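Local coordinates for flavodoxin (Bacillus cereus, PDB 6FSG), which binds FMN and probably passes electrons at low potential to various redox enzymes, at residues A[2-7]-A[50-55]. Numbering follows the deposited sequence. Where two conformers were deposited one is given.
Sequences KLVMIF and DGIILG
Ile-53 and Val-4, which give up the most surface here, lie on the third and first strands of a flavodoxin-like fold, neighbours at the middle of its five-stranded parallel sheet. How parallel strands are joined is plain around them. Ile-53 donates its N-H to Val-4 O (2.9 Å) and offers its own O to the N-H of Ile-6, so one residue ties two positions of the partner strand; Ile-6 O in turn receives Gly-55 N. The same Ile-53 O is approached by Met-5 CA at 3.1 Å in a C-H...O contact. On the face covered by helix 13-26, Met-5 has CG anti to its backbone N (chi1 179°), which lays CG against Ile-53 O at 3.6 Å, and the bend at chi3 brings CE to Ile-53 CG2. Leu-3 CD2, on this face too, rests 3.5 Å from Gly-51 CA, packed directly on the glycine backbone. On the opposite face of the sheet, Val-4 and Ile-52 run side by side with CG1 against CG1, and Leu-54 CD2 packs on Ile-6 CB. Phe-7 and Gly-55 close the pairing near the FMN-binding residues Ser-9 and Thr-14. The far end is exposed and polar: Asp-50 gives its backbone N-H to Lys-2 O and takes the N-H of Lys-2 at OD2 (3.0 Å). That second bond is nearly straight, at 173°, and reaches the carboxylate on its anti side, 33° out of its plane.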
ATOM      1  N   LYS A   2      10.652  -2.711  11.766  1.00  7.97           N
ATOM      2  CA  LYS A   2      10.879  -3.319  10.462  1.00  9.34           C
ATOM      3  C   LYS A   2       9.576  -3.327   9.673  1.00  7.31           C
ATOM      4  O   LYS A   2       8.554  -3.836  10.147  1.00  8.35           O
ATOM      5  CB  LYS A   2      11.440  -4.736  10.591  1.00 14.17           C
ATOM      6  CG  LYS A   2      12.169  -5.181   9.338  1.00 19.76           C
ATOM      7  CD  LYS A   2      12.883  -6.524   9.471  1.00 22.68           C
ATOM      8  CE  LYS A   2      13.280  -7.002   8.080  1.00 22.23           C
ATOM      9  NZ  LYS A   2      14.024  -8.290   7.997  1.00 19.34           N
ATOM     10  N   LEU A   3       9.624  -2.769   8.471  1.00  5.56           N
ATOM     11  CA  LEU A   3       8.436  -2.520   7.676  1.00  5.79           C
ATOM     12  C   LEU A   3       8.555  -3.180   6.311  1.00  4.60           C
ATOM     13  O   LEU A   3       9.651  -3.424   5.805  1.00  5.52           O
ATOM     14  CB  LEU A   3       8.240  -1.012   7.486  1.00  6.59           C
ATOM     15  CG  LEU A   3       8.313  -0.193   8.777  1.00 10.35           C
ATOM     16  CD1 LEU A   3       8.257   1.277   8.427  1.00 11.03           C
ATOM     17  CD2 LEU A   3       7.223  -0.544   9.784  1.00 11.80           C
ATOM     18  N   VAL A   4       7.402  -3.458   5.714  1.00  4.64           N
ATOM     19  CA  VAL A   4       7.331  -3.980   4.355  1.00  4.39           C
ATOM     20  C   VAL A   4       6.329  -3.165   3.552  1.00  4.42           C
ATOM     21  O   VAL A   4       5.273  -2.770   4.063  1.00  5.11           O
ATOM     22  CB  VAL A   4       6.988  -5.490   4.334  1.00  4.81           C
ATOM     23  CG1 VAL A   4       5.587  -5.764   4.882  1.00  5.90           C
ATOM     24  CG2 VAL A   4       7.167  -6.070   2.916  1.00  6.05           C
ATOM     25  N   MET A   5       6.670  -2.917   2.290  1.00  4.08           N
ATOM     26  CA  MET A   5       5.778  -2.288   1.326  1.00  3.61           C
ATOM     27  C   MET A   5       5.678  -3.207   0.116  1.00  3.88           C
ATOM     28  O   MET A   5       6.700  -3.610  -0.446  1.00  5.85           O
ATOM     29  CB  MET A   5       6.314  -0.919   0.877  1.00  4.67           C
ATOM     30  CG  MET A   5       5.444  -0.210  -0.155  1.00  5.69           C
ATOM     31  SD  MET A   5       6.126   1.317  -0.821  1.00  6.26           S
ATOM     32  CE  MET A   5       5.937   2.430   0.569  1.00  6.96           C
ATOM     33  N   ILE A   6       4.457  -3.509  -0.305  0.56  4.55           N
ATOM     34  CA  ILE A   6       4.232  -4.278  -1.523  0.56  4.28           C
ATOM     35  C   ILE A   6       3.355  -3.453  -2.441  0.56  4.14           C
ATOM     36  O   ILE A   6       2.230  -3.090  -2.075  0.56  2.79           O
ATOM     37  CB  ILE A   6       3.614  -5.655  -1.243  0.56  5.16           C
ATOM     38  CG1 ILE A   6       4.590  -6.467  -0.393  0.56  5.93           C
ATOM     39  CG2 ILE A   6       3.280  -6.361  -2.557  0.56  6.60           C
ATOM     40  CD1 ILE A   6       4.028  -7.748   0.108  0.56  6.71           C
ATOM     41  N   PHE A   7       3.857  -3.167  -3.632  1.00  3.98           N
ATOM     42  CA  PHE A   7       3.155  -2.299  -4.572  1.00  4.37           C
ATOM     43  C   PHE A   7       2.989  -2.962  -5.935  1.00  4.01           C
ATOM     44  O   PHE A   7       3.757  -3.849  -6.330  1.00  4.41           O
ATOM     45  CB  PHE A   7       3.847  -0.928  -4.746  1.00  5.44           C
ATOM     46  CG  PHE A   7       5.065  -0.995  -5.606  1.00  4.93           C
ATOM     47  CD1 PHE A   7       6.294  -1.349  -5.067  1.00  5.97           C
ATOM     48  CD2 PHE A   7       4.977  -0.761  -6.969  1.00  5.96           C
ATOM     49  CE1 PHE A   7       7.423  -1.457  -5.877  1.00  7.00           C
ATOM     50  CE2 PHE A   7       6.092  -0.856  -7.775  1.00  7.11           C
ATOM     51  CZ  PHE A   7       7.318  -1.204  -7.233  1.00  7.89           C
ATOM     52  N   ASP A  50       6.526  -5.292  11.330  1.00  5.90           N
ATOM     53  CA  ASP A  50       5.805  -4.496  12.313  1.00  5.66           C
ATOM     54  C   ASP A  50       4.782  -3.576  11.667  1.00  6.09           C
ATOM     55  O   ASP A  50       3.787  -3.207  12.298  1.00  7.23           O
ATOM     56  CB  ASP A  50       6.812  -3.626  13.075  1.00  6.82           C
ATOM     57  CG  ASP A  50       7.876  -4.447  13.804  1.00  6.97           C
ATOM     58  OD1 ASP A  50       7.547  -5.542  14.296  1.00  7.33           O
ATOM     59  OD2 ASP A  50       9.045  -3.997  13.903  1.00  9.04           O
ATOM     60  N   GLY A  51       5.043  -3.166  10.441  1.00  5.29           N
ATOM     61  CA  GLY A  51       4.146  -2.291   9.719  1.00  5.49           C
ATOM     62  C   GLY A  51       4.126  -2.709   8.268  1.00  4.80           C
ATOM     63  O   GLY A  51       5.121  -3.201   7.728  1.00  5.68           O
ATOM     64  N   ILE A  52       2.970  -2.508   7.641  1.00  4.15           N
ATOM     65  CA  ILE A  52       2.684  -2.993   6.299  1.00  3.94           C
ATOM     66  C   ILE A  52       2.072  -1.860   5.492  1.00  3.92           C
ATOM     67  O   ILE A  52       1.076  -1.268   5.915  1.00  4.50           O
ATOM     68  CB  ILE A  52       1.679  -4.162   6.346  1.00  4.72           C
ATOM     69  CG1 ILE A  52       2.250  -5.355   7.120  1.00  6.22           C
ATOM     70  CG2 ILE A  52       1.270  -4.528   4.941  1.00  5.50           C
ATOM     71  CD1 ILE A  52       1.180  -6.335   7.569  1.00  8.22           C
ATOM     72  N   ILE A  53       2.622  -1.590   4.315  1.00  3.62           N
ATOM     73  CA  ILE A  53       2.034  -0.611   3.407  1.00  3.52           C
ATOM     74  C   ILE A  53       1.807  -1.289   2.063  1.00  3.05           C
ATOM     75  O   ILE A  53       2.734  -1.871   1.495  1.00  4.30           O
ATOM     76  CB  ILE A  53       2.927   0.636   3.245  1.00  3.66           C
ATOM     77  CG1 ILE A  53       3.248   1.280   4.596  1.00  5.91           C
ATOM     78  CG2 ILE A  53       2.252   1.642   2.326  1.00  4.17           C
ATOM     79  CD1 ILE A  53       4.241   2.439   4.517  1.00  6.51           C
ATOM     80  N   LEU A  54       0.579  -1.220   1.557  1.00  3.16           N
ATOM     81  CA  LEU A  54       0.258  -1.769   0.245  1.00  2.80           C
ATOM     82  C   LEU A  54      -0.070  -0.640  -0.723  1.00  3.19           C
ATOM     83  O   LEU A  54      -0.708   0.344  -0.347  1.00  4.18           O
ATOM     84  CB  LEU A  54      -0.923  -2.747   0.314  1.00  3.90           C
ATOM     85  CG  LEU A  54      -0.787  -3.875   1.343  1.00  4.15           C
ATOM     86  CD1 LEU A  54      -2.025  -4.778   1.329  1.00  6.79           C
ATOM     87  CD2 LEU A  54       0.475  -4.709   1.130  1.00  5.15           C
ATOM     88  N   GLY A  55       0.379  -0.784  -1.967  1.00  3.10           N
ATOM     89  CA  GLY A  55       0.079   0.187  -2.997  1.00  3.16           C
ATOM     90  C   GLY A  55      -0.480  -0.493  -4.230  1.00  2.79           C
ATOM     91  O   GLY A  55       0.082  -1.493  -4.691  1.00  4.17           O
TER